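Local coordinates for protein PHOX (Pseudomonas fluorescens, PDB 3ZWU) that probably hydrolyses phosphate monoesters as a PhoX-family alkaline phosphatase, using a cofactor of two irons and three calcium ions, at residues Ala86-Tyr91 / Gly187-Cys192; Gly427-Trp432 / Asp447-Ala452. All coordinates share one frame; numbering follows the deposited sequence.

Interaction 1 (Ala86-Tyr91 / Gly187-Cys192); sequences AINNEY and GTYLTC. With FEO (mu-oxo-diiron), chain I; VO4 (vanadate ion), chain C.
Asn88 OD1 is gripped by two hydroxyls of 187-192. Tyr189 OH donates to Asn88 OD1 at 2.8 Å, and Thr191 OG1 donates to the same Asn88 OD1 at 2.8 Å. The two donors sit on opposite faces of the amide, each well above its plane. The C=O...donor angle is 106° for the tyrosine, so it comes from the side of the C=O bond. Asn88 ND2 is held separately by the backbone O of Cys179, and this fixes the rotation of the amide. Thr191 OG1 stands anti to its own backbone N (chi1 -172°), which turns the hydroxyl to the asparagine. Asn178 ND2 is a second partner of that hydroxyl. Asn88 OD1, buried between two sheets, is thus satisfied by two hydroxyls.

The Tyr189 ring packs against strand 82-89. Ala86 CB sits over the centre of one face, 3.4 Å from the ring centroid, in a CH-pi contact. Asn88 OD1 meets the same ring at its edge, and the amide and ring planes are 65° apart. Val119 of strand 118-127 and Phe74 of strand 68-76 also touch the tyrosine.

The two strands run nearly parallel, with axes 8.5 Å apart, and face each other through side chains. Just past the strand end, Glu90 OE2 binds iron FE1 at 2.0 Å. Cys179 and Glu194 belong to the same diiron site, and Gln550 holds Glu90 OE1. Vanadate O3 and O4 bind one iron each, as a phosphate mimic might. The contact is face-to-face packing of adjacent sheets in a beta-propeller, beside its central metal site.

Interaction 2 (Gly427-Trp432 / Asp447-Ala452); sequences GQILRW and DLFVVA
Arg431 and Asp447 meet side-on, with guanidinium and carboxylate planes 30° apart. Arg431 NE donates to Asp447 OD1 at 2.9 Å, on the syn lone pair. Arg431 NH2 reaches Asp447 OD2 at 3.0 Å, also on the syn side. This two-nitrogen salt bridge holds both flat groups against rotation. The arginine starts extended and bends at chi3 (63°), which brings its NE edge round to the acid. His338 NE2 is a further partner of Asp447 OD2, while Arg431 NH1 bonds to Tyr399 OH and Pro516 O.

Phe449 stands steeply against the guanidinium, with the planes 72° apart. Its CD1 lies over one face, toward the rim, 3.7 Å from Arg431 NH1. On the same side of the sheet, Ile429 CG1 presses on Val450 CG1 at 3.5 Å, tighter than usual for two carbons. The Ile429 CB lies at the edge of the Phe449 ring. Across the sheet, Leu448 CD2 fits between Gln428 CG and Leu430 CD1.

The backbones form an antiparallel ladder with a classic beta bulge: Phe449 and Val450 both face Ile429. Ile429 N donates to Val450 O at 2.8 Å. Ile429 O takes two weak bonds in return, from Phe449 N and Val450 N. The ladder is regular again at Arg431 and Asp447, which exchange two backbone bonds. Gly427 O accepts from Ala452 N at the other end.

The contact joins the two strands of the hairpin 428-434 and 443-451. Strand 398-402 pairs with the far side of 428-434, and strand 340-347 with the far side of 443-451. Ile298 of strand 296-303 touches Leu430.

Interaction 1 comes first along the chain and closes before interaction 2 opens. Their centres are about 26 Å apart, with nearest atoms about 14 Å apart, so they do not touch. They share no sheet. Interaction 1 brings together strand 82-89 of one four-stranded sheet and strand 189-193 of a mixed sheet. Interaction 2 lies within a single large antiparallel sheet, between neighbouring strands of a hairpin. Both contacts belong to the PhoX enzyme, whose fold is a beta-propeller. Segment 86-91 of interaction 1 continues into the diiron site through Glu90, whereas interaction 2 lies further from the metals. Interaction 1 thus ties two sheets together beside the metals, and interaction 2 pairs strands inside another sheet of the same propeller.

Interaction 1 (Ala86-Tyr91 / Gly187-Cys192)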
loop_
_atom_site.group_PDB
_atom_site.type_symbol
_atom_site.label_atom_id
_atom_site.label_comp_id
_atom_site.label_asym_id
_atom_site.label_seq_id
_atom_site.Cartn_x
_atom_site.Cartn_y
_atom_site.Cartn_z
ATOM N N ALA A 86 2.162 9.032 -10.021
ATOM C CA ALA A 86 1.020 9.165 -9.124
ATOM C C ALA A 86 1.510 8.579 -7.816
ATOM O O ALA A 86 1.922 7.422 -7.795
ATOM C CB ALA A 86 -0.164 8.384 -9.654
ATOM N N ILE A 87 1.567 9.395 -6.759
ATOM C CA ILE A 87 2.164 9.010 -5.485
ATOM C C ILE A 87 1.168 9.171 -4.364
ATOM O O ILE A 87 0.642 10.265 -4.165
ATOM C CB ILE A 87 3.431 9.872 -5.220
ATOM C CG1 ILE A 87 4.482 9.727 -6.346
ATOM C CG2 ILE A 87 4.051 9.526 -3.849
ATOM C CD1 ILE A 87 5.381 10.942 -6.518
ATOM N N ASN A 88 0.945 8.101 -3.601
ATOM C CA ASN A 88 0.025 8.146 -2.480
ATOM C C ASN A 88 0.608 8.915 -1.324
ATOM O O ASN A 88 1.817 8.890 -1.105
ATOM C CB ASN A 88 -0.304 6.751 -1.979
ATOM C CG ASN A 88 -1.103 5.941 -2.945
ATOM O OD1 ASN A 88 -1.603 6.437 -3.952
ATOM N ND2 ASN A 88 -1.279 4.676 -2.637
ATOM N N ASN A 89 -0.272 9.525 -0.541
ATOM C CA ASN A 89 0.064 10.253 0.674
ATOM C C ASN A 89 -0.836 9.643 1.732
ATOM O O ASN A 89 -2.043 9.869 1.726
ATOM C CB ASN A 89 -0.199 11.724 0.480
ATOM C CG ASN A 89 0.674 12.322 -0.586
ATOM O OD1 ASN A 89 0.182 12.843 -1.593
ATOM N ND2 ASN A 89 1.983 12.313 -0.369
ATOM N N GLU A 90 -0.263 8.800 2.588
ATOM C CA GLU A 90 -1.046 7.984 3.502
ATOM C C GLU A 90 -1.600 8.661 4.727
ATOM O O GLU A 90 -2.767 8.470 5.049
ATOM C CB GLU A 90 -0.239 6.752 3.898
ATOM C CG GLU A 90 -1.097 5.689 4.558
ATOM C CD GLU A 90 -0.336 4.470 5.014
ATOM O OE1 GLU A 90 0.754 4.632 5.609
ATOM O OE2 GLU A 90 -0.854 3.350 4.812
ATOM N N TYR A 91 -0.768 9.352 5.470
ATOM C CA TYR A 91 -1.206 9.978 6.706
ATOM C C TYR A 91 -0.301 11.138 7.038
ATOM O O TYR A 91 0.465 11.551 6.175
ATOM C CB TYR A 91 -1.348 8.938 7.844
ATOM C CG TYR A 91 -0.071 8.303 8.349
ATOM C CD1 TYR A 91 0.588 7.336 7.604
ATOM C CD2 TYR A 91 0.427 8.599 9.614
ATOM C CE1 TYR A 91 1.739 6.713 8.081
ATOM C CE2 TYR A 91 1.566 7.968 10.110
ATOM C CZ TYR A 91 2.216 7.019 9.342
ATOM O OH TYR A 91 3.326 6.355 9.808
ATOM N N GLY A 187 -3.928 2.607 -18.831
ATOM C CA GLY A 187 -3.381 3.913 -18.496
ATOM C C GLY A 187 -3.937 4.602 -17.267
ATOM O O GLY A 187 -3.937 5.829 -17.235
ATOM N N THR A 188 -4.366 3.852 -16.244
ATOM C CA THR A 188 -4.893 4.458 -15.024
ATOM C C THR A 188 -4.161 3.959 -13.791
ATOM O O THR A 188 -3.447 2.950 -13.820
ATOM C CB THR A 188 -6.406 4.270 -14.905
ATOM O OG1 THR A 188 -6.696 2.889 -14.738
ATOM C CG2 THR A 188 -7.164 4.842 -16.102
ATOM N N TYR A 189 -4.353 4.690 -12.702
ATOM C CA TYR A 189 -3.718 4.447 -11.423
ATOM C C TYR A 189 -4.752 3.998 -10.420
ATOM O O TYR A 189 -5.834 4.574 -10.369
ATOM C CB TYR A 189 -3.093 5.757 -10.941
ATOM C CG TYR A 189 -2.339 5.647 -9.638
ATOM C CD1 TYR A 189 -1.195 4.867 -9.537
ATOM C CD2 TYR A 189 -2.745 6.354 -8.513
ATOM C CE1 TYR A 189 -0.462 4.804 -8.355
ATOM C CE2 TYR A 189 -2.025 6.295 -7.323
ATOM C CZ TYR A 189 -0.880 5.517 -7.249
ATOM O OH TYR A 189 -0.162 5.434 -6.078
ATOM N N LEU A 190 -4.415 2.994 -9.604
ATOM C CA LEU A 190 -5.285 2.542 -8.534
ATOM C C LEU A 190 -4.641 2.932 -7.215
ATOM O O LEU A 190 -3.457 2.661 -7.023
ATOM C CB LEU A 190 -5.503 1.028 -8.574
ATOM C CG LEU A 190 -6.099 0.472 -9.860
ATOM C CD1 LEU A 190 -6.293 -1.030 -9.759
ATOM C CD2 LEU A 190 -7.429 1.138 -10.191
ATOM N N THR A 191 -5.393 3.607 -6.333
ATOM C CA THR A 191 -4.935 3.972 -4.994
ATOM C C THR A 191 -5.831 3.236 -4.017
ATOM O O THR A 191 -7.031 3.076 -4.262
ATOM C CB THR A 191 -4.843 5.481 -4.782
ATOM O OG1 THR A 191 -4.224 5.707 -3.520
ATOM C CG2 THR A 191 -6.175 6.184 -4.812
ATOM N N CYS A 192 -5.240 2.777 -2.919
ATOM C CA CYS A 192 -5.895 1.911 -1.962
ATOM C C CYS A 192 -6.090 2.557 -0.618
ATOM O O CYS A 192 -5.112 2.964 -0.003
ATOM C CB CYS A 192 -5.067 0.646 -1.837
ATOM S SG CYS A 192 -5.057 -0.359 -3.337
HETATM FE FE1 FEO I . -0.259 1.438 4.886
HETATM FE FE2 FEO I . -0.330 -1.992 5.675
HETATM O O FEO I . 0.527 -0.359 5.159
HETATM V V VO4 C . 1.125 0.271 7.337
HETATM O O1 VO4 C . 1.639 0.784 8.928
HETATM O O2 VO4 C . 2.722 0.002 6.639
HETATM O O3 VO4 C . 0.204 1.673 6.911
HETATM O O4 VO4 C . 0.272 -1.201 7.685
HETATM O O HOH W 1 1.857 1.938 4.443
#

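Interaction 2 (Gly427-Trp432 / Asp447-Ala452)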
loop_
_atom_site.group_PDB
_atom_site.type_symbol
_atom_site.label_atom_id
_atom_site.label_comp_id
_atom_site.label_asym_id
_atom_site.label_seq_id
_atom_site.Cartn_x
_atom_site.Cartn_y
_atom_site.Cartn_z
ATOM N N GLY A 427 7.631 -11.755 10.168
ATOM C CA GLY A 427 6.942 -11.819 8.887
ATOM C C GLY A 427 7.517 -12.862 7.947
ATOM O O GLY A 427 8.463 -13.587 8.276
ATOM N N GLN A 428 6.909 -12.946 6.772
ATOM C CA GLN A 428 7.288 -13.892 5.733
ATOM C C GLN A 428 6.735 -13.416 4.395
ATOM O O GLN A 428 5.881 -12.526 4.370
ATOM C CB GLN A 428 6.778 -15.318 6.074
ATOM C CG GLN A 428 5.260 -15.480 6.239
ATOM C CD GLN A 428 4.726 -15.257 7.640
ATOM O OE1 GLN A 428 5.425 -14.815 8.559
ATOM N NE2 GLN A 428 3.455 -15.580 7.851
ATOM N N ILE A 429 7.227 -13.978 3.295
ATOM C CA ILE A 429 6.731 -13.645 1.965
ATOM C C ILE A 429 6.113 -14.908 1.413
ATOM O O ILE A 429 6.787 -15.925 1.259
ATOM C CB ILE A 429 7.799 -13.065 1.017
ATOM C CG1 ILE A 429 8.504 -11.866 1.693
ATOM C CG2 ILE A 429 7.159 -12.659 -0.330
ATOM C CD1 ILE A 429 9.534 -11.153 0.854
ATOM N N LEU A 430 4.823 -14.828 1.127
ATOM C CA LEU A 430 4.024 -15.915 0.589
ATOM C C LEU A 430 4.044 -15.819 -0.926
ATOM O O LEU A 430 3.965 -14.720 -1.463
ATOM C CB LEU A 430 2.590 -15.746 1.116
ATOM C CG LEU A 430 1.498 -16.587 0.484
ATOM C CD1 LEU A 430 1.707 -18.059 0.769
ATOM C CD2 LEU A 430 0.148 -16.141 0.984
ATOM N N ARG A 431 4.159 -16.959 -1.612
ATOM C CA ARG A 431 4.104 -17.010 -3.062
ATOM C C ARG A 431 3.047 -18.004 -3.481
ATOM O O ARG A 431 2.871 -19.012 -2.804
ATOM C CB ARG A 431 5.462 -17.440 -3.645
ATOM C CG ARG A 431 5.410 -17.904 -5.114
ATOM C CD ARG A 431 6.786 -17.960 -5.713
ATOM N NE ARG A 431 7.639 -18.942 -5.050
ATOM C CZ ARG A 431 8.952 -19.048 -5.222
ATOM N NH1 ARG A 431 9.590 -18.233 -6.059
ATOM N NH2 ARG A 431 9.642 -19.968 -4.560
ATOM N N TRP A 432 2.371 -17.748 -4.608
ATOM C CA TRP A 432 1.477 -18.729 -5.201
ATOM C C TRP A 432 1.598 -18.752 -6.706
ATOM O O TRP A 432 1.885 -17.731 -7.333
ATOM C CB TRP A 432 0.016 -18.620 -4.744
ATOM C CG TRP A 432 -0.703 -17.357 -5.098
ATOM C CD1 TRP A 432 -1.460 -17.125 -6.211
ATOM C CD2 TRP A 432 -0.905 -16.236 -4.235
ATOM N NE1 TRP A 432 -2.056 -15.889 -6.126
ATOM C CE2 TRP A 432 -1.759 -15.335 -4.907
ATOM C CE3 TRP A 432 -0.437 -15.901 -2.955
ATOM C CZ2 TRP A 432 -2.108 -14.095 -4.362
ATOM C CZ3 TRP A 432 -0.798 -14.681 -2.411
ATOM C CH2 TRP A 432 -1.609 -13.786 -3.118
ATOM N N ASP A 447 3.721 -21.434 -1.488
ATOM C CA ASP A 447 4.938 -21.723 -0.742
ATOM C C ASP A 447 5.423 -20.457 -0.069
ATOM O O ASP A 447 5.092 -19.361 -0.528
ATOM C CB ASP A 447 6.035 -22.311 -1.642
ATOM C CG ASP A 447 6.688 -21.310 -2.574
ATOM O OD1 ASP A 447 6.028 -20.876 -3.535
ATOM O OD2 ASP A 447 7.868 -20.966 -2.344
ATOM N N LEU A 448 6.183 -20.589 1.020
ATOM C CA LEU A 448 6.743 -19.414 1.668
ATOM C C LEU A 448 8.104 -19.157 1.047
ATOM O O LEU A 448 9.061 -19.886 1.308
ATOM C CB LEU A 448 6.826 -19.557 3.190
ATOM C CG LEU A 448 5.483 -19.593 3.913
ATOM C CD1 LEU A 448 5.678 -19.625 5.409
ATOM C CD2 LEU A 448 4.607 -18.396 3.542
ATOM N N PHE A 449 8.164 -18.148 0.171
ATOM C CA PHE A 449 9.383 -17.727 -0.519
ATOM C C PHE A 449 10.498 -17.409 0.487
ATOM O O PHE A 449 11.659 -17.743 0.249
ATOM C CB PHE A 449 9.095 -16.497 -1.385
ATOM C CG PHE A 449 10.333 -15.954 -2.045
ATOM C CD1 PHE A 449 10.997 -16.688 -3.012
ATOM C CD2 PHE A 449 10.878 -14.744 -1.642
ATOM C CE1 PHE A 449 12.154 -16.201 -3.603
ATOM C CE2 PHE A 449 12.042 -14.258 -2.235
ATOM C CZ PHE A 449 12.673 -14.993 -3.209
ATOM N N VAL A 450 10.150 -16.775 1.600
ATOM C CA VAL A 450 11.100 -16.513 2.672
ATOM C C VAL A 450 10.332 -16.390 3.969
ATOM O O VAL A 450 9.189 -15.931 3.970
ATOM C CB VAL A 450 11.997 -15.271 2.400
ATOM C CG1 VAL A 450 11.196 -13.977 2.414
ATOM C CG2 VAL A 450 13.152 -15.188 3.393
ATOM N N VAL A 451 10.955 -16.815 5.066
ATOM C CA VAL A 451 10.417 -16.672 6.402
ATOM C C VAL A 451 11.451 -15.799 7.093
ATOM O O VAL A 451 12.577 -16.245 7.313
ATOM C CB VAL A 451 10.211 -18.023 7.120
ATOM C CG1 VAL A 451 9.624 -17.806 8.511
ATOM C CG2 VAL A 451 9.305 -18.935 6.297
ATOM N N ALA A 452 11.113 -14.540 7.370
ATOM C CA ALA A 452 12.061 -13.627 8.001
ATOM C C ALA A 452 12.363 -14.062 9.426
ATOM O O ALA A 452 11.523 -14.678 10.086
ATOM C CB ALA A 452 11.525 -12.198 7.980
#